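Local coordinates for putative isomerase YbhH (Escherichia coli, PDB 6OTV), which is a putative isomerase of the PrpF family, related to diaminopimelate epimerase, whose own substrate and reaction are not established, at residues A[181-185]-A[186-190]; A[191-194]-A[195-199]; A[226-229]-A[230-234]. All coordinates share one frame; numbering follows the deposited sequence.

Contact 1 of 3, residues A[181-185]-A[186-190]; sequences IDYFD and DVPVT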
loop_
_atom_site.group_PDB
_atom_site.type_symbol
_atom_site.label_atom_id
_atom_site.label_comp_id
_atom_site.label_asym_id
_atom_site.label_seq_id
_atom_site.Cartn_x
_atom_site.Cartn_y
_atom_site.Cartn_z
ATOM N N ILE A 181 1.375 -2.955 -29.459
ATOM C CA ILE A 181 0.582 -2.441 -30.568
ATOM C C ILE A 181 -0.283 -3.570 -31.107
ATOM O O ILE A 181 0.213 -4.677 -31.350
ATOM C CB ILE A 181 1.462 -1.860 -31.693
ATOM C CG1 ILE A 181 2.133 -0.565 -31.237
ATOM C CG2 ILE A 181 0.634 -1.612 -32.950
ATOM C CD1 ILE A 181 3.016 0.064 -32.292
ATOM N N ASP A 182 -1.567 -3.291 -31.288
ATOM C CA ASP A 182 -2.495 -4.198 -31.941
ATOM C C ASP A 182 -3.030 -3.540 -33.205
ATOM O O ASP A 182 -2.805 -2.354 -33.463
ATOM C CB ASP A 182 -3.643 -4.583 -31.001
ATOM C CG ASP A 182 -3.167 -5.373 -29.800
ATOM O OD1 ASP A 182 -2.461 -6.384 -29.996
ATOM O OD2 ASP A 182 -3.485 -4.976 -28.660
ATOM N N TYR A 183 -3.741 -4.328 -34.006
ATOM C CA TYR A 183 -4.318 -3.849 -35.254
ATOM C C TYR A 183 -5.774 -4.277 -35.327
ATOM O O TYR A 183 -6.086 -5.463 -35.185
ATOM C CB TYR A 183 -3.542 -4.375 -36.466
ATOM C CG TYR A 183 -2.132 -3.843 -36.549
ATOM C CD1 TYR A 183 -1.843 -2.700 -37.284
ATOM C CD2 TYR A 183 -1.090 -4.477 -35.884
ATOM C CE1 TYR A 183 -0.554 -2.205 -37.359
ATOM C CE2 TYR A 183 0.203 -3.991 -35.954
ATOM C CZ TYR A 183 0.465 -2.855 -36.691
ATOM O OH TYR A 183 1.750 -2.368 -36.762
ATOM N N PHE A 184 -6.657 -3.305 -35.532
ATOM C CA PHE A 184 -8.075 -3.561 -35.726
ATOM C C PHE A 184 -8.557 -2.666 -36.855
ATOM O O PHE A 184 -8.355 -1.448 -36.808
ATOM C CB PHE A 184 -8.876 -3.295 -34.447
ATOM C CG PHE A 184 -8.384 -4.062 -33.252
ATOM C CD1 PHE A 184 -8.745 -5.385 -33.063
ATOM C CD2 PHE A 184 -7.566 -3.458 -32.315
ATOM C CE1 PHE A 184 -8.296 -6.090 -31.963
ATOM C CE2 PHE A 184 -7.115 -4.155 -31.214
ATOM C CZ PHE A 184 -7.479 -5.474 -31.036
ATOM N N ASP A 185 -9.175 -3.272 -37.871
ATOM C CA ASP A 185 -9.641 -2.546 -39.053
ATOM C C ASP A 185 -8.491 -1.796 -39.723
ATOM O O ASP A 185 -8.648 -0.661 -40.178
ATOM C CB ASP A 185 -10.785 -1.592 -38.700
ATOM C CG ASP A 185 -11.891 -2.273 -37.917
ATOM O OD1 ASP A 185 -11.800 -3.500 -37.701
ATOM O OD2 ASP A 185 -12.849 -1.581 -37.512
ATOM N N ASP A 186 -7.319 -2.436 -39.762
ATOM C CA ASP A 186 -6.118 -1.887 -40.397
ATOM C C ASP A 186 -5.686 -0.564 -39.769
ATOM O O ASP A 186 -5.092 0.287 -40.435
ATOM C CB ASP A 186 -6.315 -1.727 -41.908
ATOM C CG ASP A 186 -6.708 -3.027 -42.580
ATOM O OD1 ASP A 186 -6.167 -4.084 -42.189
ATOM O OD2 ASP A 186 -7.561 -2.996 -43.492
ATOM N N VAL A 187 -5.970 -0.384 -38.483
ATOM C CA VAL A 187 -5.593 0.811 -37.741
ATOM C C VAL A 187 -4.663 0.389 -36.609
ATOM O O VAL A 187 -5.064 -0.394 -35.744
ATOM C CB VAL A 187 -6.815 1.560 -37.183
ATOM C CG1 VAL A 187 -6.374 2.785 -36.394
ATOM C CG2 VAL A 187 -7.764 1.949 -38.306
ATOM N N PRO A 188 -3.421 0.870 -36.568
ATOM C CA PRO A 188 -2.524 0.524 -35.453
ATOM C C PRO A 188 -2.961 1.234 -34.181
ATOM O O PRO A 188 -3.029 2.464 -34.138
ATOM C CB PRO A 188 -1.154 1.013 -35.936
ATOM C CG PRO A 188 -1.472 2.128 -36.881
ATOM C CD PRO A 188 -2.767 1.748 -37.555
ATOM N N VAL A 189 -3.264 0.455 -33.142
ATOM C CA VAL A 189 -3.704 0.990 -31.861
ATOM C C VAL A 189 -2.853 0.380 -30.753
ATOM O O VAL A 189 -2.046 -0.522 -30.978
ATOM C CB VAL A 189 -5.202 0.727 -31.592
ATOM C CG1 VAL A 189 -6.058 1.259 -32.737
ATOM C CG2 VAL A 189 -5.451 -0.758 -31.358
ATOM N N THR A 190 -3.045 0.895 -29.539
ATOM C CA THR A 190 -2.381 0.373 -28.352
ATOM C C THR A 190 -3.413 0.145 -27.258
ATOM O O THR A 190 -4.171 1.057 -26.910
ATOM C CB THR A 190 -1.285 1.322 -27.852
ATOM O OG1 THR A 190 -0.134 1.212 -28.699
ATOM C CG2 THR A 190 -0.890 0.979 -26.422
#

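Contact 2 of 3, residues A[191-194]-A[195-199]; sequences CIDM and AMPVV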
loop_
_atom_site.group_PDB
_atom_site.type_symbol
_atom_site.label_atom_id
_atom_site.label_comp_id
_atom_site.label_asym_id
_atom_site.label_seq_id
_atom_site.Cartn_x
_atom_site.Cartn_y
_atom_site.Cartn_z
ATOM N N CYS A 191 -3.442 -1.073 -26.725
ATOM C CA CYS A 191 -4.321 -1.429 -25.621
ATOM C C CYS A 191 -3.503 -1.443 -24.337
ATOM O O CYS A 191 -2.571 -2.242 -24.199
ATOM C CB CYS A 191 -4.978 -2.786 -25.866
ATOM S SG CYS A 191 -5.999 -2.839 -27.356
ATOM N N ILE A 192 -3.844 -0.554 -23.407
ATOM C CA ILE A 192 -3.101 -0.411 -22.165
ATOM C C ILE A 192 -4.087 -0.223 -21.018
ATOM O O ILE A 192 -5.150 0.386 -21.177
ATOM C CB ILE A 192 -2.086 0.754 -22.242
ATOM C CG1 ILE A 192 -1.178 0.776 -21.011
ATOM C CG2 ILE A 192 -2.802 2.082 -22.406
ATOM C CD1 ILE A 192 -0.069 1.804 -21.096
ATOM N N ASP A 193 -3.734 -0.779 -19.862
ATOM C CA ASP A 193 -4.547 -0.727 -18.649
ATOM C C ASP A 193 -3.703 -0.062 -17.565
ATOM O O ASP A 193 -3.000 -0.738 -16.809
ATOM C CB ASP A 193 -5.000 -2.133 -18.243
ATOM C CG ASP A 193 -6.023 -2.124 -17.119
ATOM O OD1 ASP A 193 -6.483 -1.033 -16.722
ATOM O OD2 ASP A 193 -6.370 -3.219 -16.634
ATOM N N MET A 194 -3.761 1.270 -17.507
ATOM C CA MET A 194 -3.054 2.066 -16.501
ATOM C C MET A 194 -4.059 3.049 -15.911
ATOM O O MET A 194 -4.418 4.036 -16.562
ATOM C CB MET A 194 -1.855 2.794 -17.102
ATOM C CG MET A 194 -0.547 2.021 -17.024
ATOM S SD MET A 194 0.071 1.841 -15.335
ATOM C CE MET A 194 0.381 3.547 -14.894
ATOM N N ALA A 195 -4.522 2.761 -14.690
ATOM C CA ALA A 195 -5.554 3.532 -13.994
ATOM C C ALA A 195 -6.901 3.455 -14.708
ATOM O O ALA A 195 -7.948 3.688 -14.096
ATOM C CB ALA A 195 -5.125 4.993 -13.819
ATOM N N MET A 196 -6.888 3.117 -15.991
ATOM C CA MET A 196 -8.091 2.997 -16.800
ATOM C C MET A 196 -7.764 2.177 -18.041
ATOM O O MET A 196 -6.745 2.428 -18.695
ATOM C CB MET A 196 -8.627 4.378 -17.189
ATOM C CG MET A 196 -9.826 4.355 -18.129
ATOM S SD MET A 196 -11.322 3.691 -17.363
ATOM C CE MET A 196 -11.614 4.912 -16.087
ATOM N N PRO A 197 -8.575 1.175 -18.381
ATOM C CA PRO A 197 -8.393 0.481 -19.666
ATOM C C PRO A 197 -8.770 1.407 -20.812
ATOM O O PRO A 197 -9.903 1.883 -20.891
ATOM C CB PRO A 197 -9.351 -0.714 -19.566
ATOM C CG PRO A 197 -9.678 -0.839 -18.111
ATOM C CD PRO A 197 -9.617 0.545 -17.556
ATOM N N VAL A 198 -7.808 1.679 -21.692
ATOM C CA VAL A 198 -8.039 2.543 -22.842
ATOM C C VAL A 198 -7.465 1.882 -24.085
ATOM O O VAL A 198 -6.553 1.052 -24.012
ATOM C CB VAL A 198 -7.427 3.955 -22.663
ATOM C CG1 VAL A 198 -7.971 4.634 -21.411
ATOM C CG2 VAL A 198 -5.907 3.887 -22.637
ATOM N N VAL A 199 -8.014 2.257 -25.236
ATOM C CA VAL A 199 -7.467 1.883 -26.534
ATOM C C VAL A 199 -7.049 3.171 -27.231
ATOM O O VAL A 199 -7.882 4.050 -27.487
ATOM C CB VAL A 199 -8.469 1.071 -27.374
ATOM C CG1 VAL A 199 -9.868 1.664 -27.281
ATOM C CG2 VAL A 199 -8.008 0.987 -28.820
#

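Contact 3 of 3, residues A[226-229]-A[230-234]; sequences RIES and IRLQA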
loop_
_atom_site.group_PDB
_atom_site.type_symbol
_atom_site.label_atom_id
_atom_site.label_comp_id
_atom_site.label_asym_id
_atom_site.label_seq_id
_atom_site.Cartn_x
_atom_site.Cartn_y
_atom_site.Cartn_z
ATOM N N ARG A 226 -16.875 3.959 -36.624
ATOM C CA ARG A 226 -15.536 3.398 -36.768
ATOM C C ARG A 226 -14.841 3.252 -35.422
ATOM O O ARG A 226 -14.083 2.297 -35.216
ATOM C CB ARG A 226 -14.698 4.265 -37.708
ATOM C CG ARG A 226 -14.875 3.929 -39.178
ATOM C CD ARG A 226 -13.906 4.709 -40.054
ATOM N NE ARG A 226 -13.758 4.102 -41.375
ATOM C CZ ARG A 226 -14.544 4.360 -42.416
ATOM N NH1 ARG A 226 -15.546 5.219 -42.297
ATOM N NH2 ARG A 226 -14.329 3.758 -43.579
ATOM N N ILE A 227 -15.090 4.179 -34.494
ATOM C CA ILE A 227 -14.504 4.070 -33.162
ATOM C C ILE A 227 -15.089 2.875 -32.417
ATOM O O ILE A 227 -14.362 2.123 -31.757
ATOM C CB ILE A 227 -14.703 5.383 -32.383
ATOM C CG1 ILE A 227 -13.877 6.508 -33.008
ATOM C CG2 ILE A 227 -14.326 5.204 -30.922
ATOM C CD1 ILE A 227 -14.014 7.837 -32.294
ATOM N N GLU A 228 -16.406 2.672 -32.519
ATOM C CA GLU A 228 -17.042 1.556 -31.822
ATOM C C GLU A 228 -16.554 0.214 -32.352
ATOM O O GLU A 228 -16.344 -0.723 -31.574
ATOM C CB GLU A 228 -18.562 1.657 -31.943
ATOM C CG GLU A 228 -19.208 2.524 -30.880
ATOM C CD GLU A 228 -19.103 1.914 -29.495
ATOM O OE1 GLU A 228 -19.029 0.671 -29.393
ATOM O OE2 GLU A 228 -19.091 2.678 -28.509
ATOM N N SER A 229 -16.376 0.102 -33.671
ATOM C CA SER A 229 -15.861 -1.137 -34.248
ATOM C C SER A 229 -14.523 -1.517 -33.630
ATOM O O SER A 229 -14.262 -2.697 -33.366
ATOM C CB SER A 229 -15.725 -0.992 -35.764
ATOM O OG SER A 229 -15.013 -2.083 -36.319
ATOM N N ILE A 230 -13.664 -0.528 -33.383
ATOM C CA ILE A 230 -12.368 -0.809 -32.781
ATOM C C ILE A 230 -12.503 -1.058 -31.282
ATOM O O ILE A 230 -11.766 -1.877 -30.719
ATOM C CB ILE A 230 -11.392 0.341 -33.078
ATOM C CG1 ILE A 230 -11.367 0.639 -34.578
ATOM C CG2 ILE A 230 -9.994 0.001 -32.587
ATOM C CD1 ILE A 230 -10.519 1.837 -34.950
ATOM N N ARG A 231 -13.442 -0.382 -30.615
ATOM C CA ARG A 231 -13.569 -0.531 -29.167
ATOM C C ARG A 231 -14.109 -1.906 -28.797
ATOM O O ARG A 231 -13.569 -2.576 -27.909
ATOM C CB ARG A 231 -14.466 0.561 -28.591
ATOM C CG ARG A 231 -14.527 0.516 -27.072
ATOM C CD ARG A 231 -15.487 1.540 -26.511
ATOM N NE ARG A 231 -16.880 1.122 -26.631
ATOM C CZ ARG A 231 -17.536 0.435 -25.701
ATOM N NH1 ARG A 231 -16.926 0.082 -24.576
ATOM N NH2 ARG A 231 -18.804 0.098 -25.895
ATOM N N LEU A 232 -15.193 -2.332 -29.452
ATOM C CA LEU A 232 -15.720 -3.672 -29.212
ATOM C C LEU A 232 -14.665 -4.730 -29.506
ATOM O O LEU A 232 -14.541 -5.717 -28.774
ATOM C CB LEU A 232 -16.968 -3.908 -30.065
ATOM C CG LEU A 232 -18.111 -2.895 -29.958
ATOM C CD1 LEU A 232 -19.197 -3.204 -30.977
ATOM C CD2 LEU A 232 -18.688 -2.869 -28.553
ATOM N N GLN A 233 -13.884 -4.528 -30.568
ATOM C CA GLN A 233 -12.832 -5.478 -30.910
ATOM C C GLN A 233 -11.696 -5.435 -29.893
ATOM O O GLN A 233 -11.124 -6.477 -29.550
ATOM C CB GLN A 233 -12.314 -5.186 -32.318
ATOM C CG GLN A 233 -12.143 -6.412 -33.201
ATOM C CD GLN A 233 -11.848 -6.050 -34.647
ATOM O OE1 GLN A 233 -12.337 -5.043 -35.160
ATOM N NE2 GLN A 233 -11.037 -6.869 -35.309
ATOM N N ALA A 234 -11.359 -4.242 -29.395
ATOM C CA ALA A 234 -10.263 -4.121 -28.438
ATOM C C ALA A 234 -10.650 -4.683 -27.076
ATOM O O ALA A 234 -9.818 -5.290 -26.390
ATOM C CB ALA A 234 -9.831 -2.661 -28.309
#

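Contact 1 of 3, residues A[181-185]-A[186-190]
With CG beside the backbone N and anti to the carbonyl carbon (chi1 -55°), the ring of F184 is brought to V189, and V189 turns CG2 into the crowded position between its own N and carbonyl carbon to meet it. The methyl arrives at the ring's edge, in its plane, with F184 CD2 and V189 CG2 3.6 Å apart, and the two side chains run at about a right angle to each other. On the other face of the hairpin Y183 has a similar first torsion (-66°) and brings its ring obliquely against P188, with Y183 CE1 3.6 Å from P188 CB. I181 adds a looser flank, its CG1 3.8 Å from T190 OG1, a hydroxyl that is itself hydrogen-bonded to V295 N and Q180 O.

Backbone bonds hold this register. D182 and V189 form an antiparallel hydrogen-bonded pair, through D182 N to V189 O at 2.8 Å and V189 N to D182 O at 2.9 Å. Beyond the non-hydrogen-bonded pair of Y183 and P188, V187 N bonds F184 O at 3.1 Å, while the return bond from F184 N is weak. This end is a type I' turn, with D185 and D186 both in left-handed backbone conformations, characteristic of a tight two-residue beta hairpin.

The hairpin packs F184 against I230 and Q233 of helix 221-237, and D185 OD2 is hydrogen-bonded to S229 OG on the same helix. V187 and V189 rest on I201 of strand 197-202, the next strand over, and Y205 covers V187 and P188.

Contact 2 of 3, residues A[191-194]-A[195-199]
Across the hairpin, the main-chain hydrogen bonds centre on I192 and V198, an antiparallel hydrogen-bonded pair. V198 N meets I192 O at 3.0 Å and I192 N meets V198 O at 3.2 Å. Nearer the turn, a weak bond runs from M194 N to M196 O at 3.4 Å.

Apolar packing falls on the face carrying I192 and V198. Their side chains lie side by side and point the same way; each sets CG2 between its own backbone N and carbonyl carbon, and the two methyls come within 3.6 Å, I192 CG2 to V198 CG2. A284 of helix 279-290 also packs on V198.

A mixed contact occupies the other face, where D193 and P197 form a non-hydrogen-bonded pair. With its CG anti to the backbone N (chi1 -171°), D193 runs alongside the proline ring, and D193 OD1 sits 3.5 Å from P197 CG.

P197 has no N-H to offer, and the buried carboxylate of D193 is satisfied instead by the loop that precedes strand 182-184: T169 OG1 bonds OD1, while the backbone N atoms of K170 and T171 bond OD2. Such donors would probably favour the charged form and tie that loop to the strand.

Contact 3 of 3, residues A[226-229]-A[230-234]
E228 and R231, three residues apart on one face of helix 221-237, form a salt bridge in which R231 NE donates to E228 OE2 at 3.3 Å. The side chains lie side by side, pointing the same way, but their flat ends are turned 74° against each other. The carboxylate stands at the guanidinium edge, and NE approaches OE2 from above the carboxylate plane. The bend in E228 at chi2 (-68°) and the one in R231 at chi3 (78°) bring the two groups together. R231 is held further by a bond from NH2 to V243 O and, weakly, by one from NH1 to M246 O; E228 OE2 also has a weak bond with H271 ND1.

Inside this bridge runs the alpha-helical backbone ladder. L232 N meets E228 O at 2.9 Å, and R231 N meets I227 O, also at 2.9 Å. The i to i+4 bonds of I230 and Q233, to R226 O and S229 O, are weaker.

Packing between successive turns is mostly carbon against carbonyl oxygen. I230 CG1 lies 3.2 Å from R226 O, and L232 CG is equally close to E228 O at 3.2 Å. L232 also sets CD2 3.7 Å from E228 OE1, beside the carboxylate.

The helix packs across neighbouring strands. I227 lies on P251 and L253 of strand 250-255, and R231 also touches P251; I230 rests against V189, and A234 against C191, both in strand 187-193.

Overall arrangement
The three contacts follow in series along the chain. Contacts 1 and 2 are consecutive hairpins sharing strand 187-193, their centres about 15 Å apart, so strands 182-184, 187-193 and 197-202 form an antiparallel meander. Contact 3 is one stretch of helix 221-237, its centre about 10 Å from that of contact 1 and 14 Å from that of contact 2. The helix packs on both hairpins, through A234 on C191 and V199 at contact 2 and through its earlier turns at contact 1. All three lie on the same side of the chain's centre, and together they join hairpins and helix into one packed unit of the PrpF protein.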